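Local coordinates for protein mini spindles (Drosophila melanogaster, PDB 5VJC), which probably binds tubulin through TOG domains and so promotes microtubule dynamics and mitotic spindle formation, at residues R157-L160 with R161-L165. Residues are numbered along the deposited sequence; the frame is centred on the assembly and turned at random.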
# COMPACT_ATOMS: atom_id res chain seq x y z
N ARG A 157 -3.10 -6.87 -2.46
CA ARG A 157 -2.98 -7.66 -1.25
C ARG A 157 -1.65 -8.44 -1.21
O ARG A 157 -0.98 -8.51 -0.18
CB ARG A 157 -4.19 -8.61 -1.14
CG ARG A 157 -4.42 -9.31 0.21
CD ARG A 157 -5.95 -9.31 0.58
NE ARG A 157 -6.76 -9.57 -0.60
CZ ARG A 157 -7.92 -8.97 -0.87
NH1 ARG A 157 -8.41 -8.08 -0.01
NH2 ARG A 157 -8.57 -9.27 -1.98
N ARG A 158 -1.26 -9.01 -2.34
CA ARG A 158 -0.03 -9.82 -2.40
C ARG A 158 1.21 -8.96 -2.11
O ARG A 158 2.09 -9.32 -1.31
CB ARG A 158 0.07 -10.50 -3.77
CG ARG A 158 1.36 -11.26 -4.02
CD ARG A 158 1.35 -12.69 -3.49
NE ARG A 158 2.47 -13.48 -4.01
CZ ARG A 158 3.67 -13.55 -3.44
NH1 ARG A 158 3.93 -12.89 -2.31
NH2 ARG A 158 4.63 -14.30 -3.99
N VAL A 159 1.26 -7.80 -2.77
CA VAL A 159 2.33 -6.82 -2.53
C VAL A 159 2.28 -6.31 -1.10
O VAL A 159 3.29 -6.26 -0.42
CB VAL A 159 2.22 -5.63 -3.53
CG1 VAL A 159 3.24 -4.49 -3.18
CG2 VAL A 159 2.39 -6.11 -4.96
N LEU A 160 1.10 -5.93 -0.62
CA LEU A 160 1.00 -5.41 0.74
C LEU A 160 1.53 -6.44 1.76
O LEU A 160 2.21 -6.09 2.74
CB LEU A 160 -0.44 -5.03 1.08
CG LEU A 160 -0.62 -4.25 2.39
CD1 LEU A 160 -0.16 -2.79 2.27
CD2 LEU A 160 -2.06 -4.30 2.86
N ARG A 161 1.29 -7.71 1.48
CA ARG A 161 1.69 -8.73 2.45
C ARG A 161 3.16 -9.11 2.32
O ARG A 161 3.69 -9.82 3.17
CB ARG A 161 0.79 -9.95 2.31
CG ARG A 161 -0.60 -9.62 2.86
CD ARG A 161 -1.59 -10.75 2.64
NE ARG A 161 -2.93 -10.32 3.01
CZ ARG A 161 -3.99 -11.12 3.08
NH1 ARG A 161 -3.85 -12.42 2.83
NH2 ARG A 161 -5.17 -10.63 3.44
N GLN A 162 3.81 -8.58 1.29
CA GLN A 162 5.26 -8.56 1.22
C GLN A 162 5.85 -7.33 1.91
O GLN A 162 6.87 -7.43 2.56
CB GLN A 162 5.74 -8.58 -0.22
CG GLN A 162 5.42 -9.86 -0.97
CD GLN A 162 5.82 -9.73 -2.40
OE1 GLN A 162 5.32 -8.85 -3.12
NE2 GLN A 162 6.79 -10.55 -2.81
N VAL A 163 5.21 -6.17 1.74
CA VAL A 163 5.70 -4.94 2.34
C VAL A 163 5.87 -5.08 3.85
O VAL A 163 6.87 -4.62 4.42
CB VAL A 163 4.76 -3.76 2.04
CG1 VAL A 163 5.20 -2.52 2.81
CG2 VAL A 163 4.76 -3.47 0.53
N ILE A 164 4.91 -5.74 4.51
CA ILE A 164 4.96 -5.85 5.96
C ILE A 164 6.15 -6.69 6.43
O ILE A 164 6.48 -6.65 7.59
CB ILE A 164 3.68 -6.47 6.57
CG1 ILE A 164 3.48 -7.89 6.03
CG2 ILE A 164 2.49 -5.60 6.28
CD1 ILE A 164 2.08 -8.44 6.26
N LEU A 165 6.78 -7.43 5.53
CA LEU A 165 7.97 -8.19 5.90
C LEU A 165 9.22 -7.32 5.87
O LEU A 165 10.24 -7.69 6.45
CB LEU A 165 8.14 -9.39 4.96
CG LEU A 165 6.90 -10.30 4.92
CD1 LEU A 165 7.05 -11.44 3.90
CD2 LEU A 165 6.61 -10.85 6.31
O HOH W 1 6.98 -12.93 -1.16
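Two arginines one turn apart, R157 and R161, run side by side along helix 150-166, one of the helices of this HEAT-repeat TOG domain. The R161 chain is extended from CG to NE. Its guanidinium receives the aliphatic part of R157 on one face. R157 CG sits 3.2 Å over the R161 guanidinium plane, nearer its edge than its centre. R157 CD comes 3.2 Å from R161 NH2. The R157 chain bends at its second and third torsions (chi2 138°, chi3 40°). The two guanidinium planes are 61° apart, so they do not stack. R157 NH1 forms a salt bridge with E190 and R161 NH2 one with E194, both on helix 185-202; F197 adds a cation-pi contact to R161.

On the side facing helix 105-124, R158 NH1 lies 3.6 Å from Q162 CG. One water accepts from both R158 NH1 (3.3 Å) and Q162 NE2 (2.9 Å). NE2 also bonds to the carbonyl of V116, whereas the buried Q162 OE1 has no partner in the model.

The backbone bond V163 N to V159 O is 2.9 Å. V159 O also accepts from Q162 N, so two N-H groups share it. On the buried side, V159 CG1 meets V163 CG2 at 4.1 Å.

The close arginine pair thus meets through methylenes against a guanidinium face. The two glutamates probably offset the like charges and tie this helix to helix 185-202.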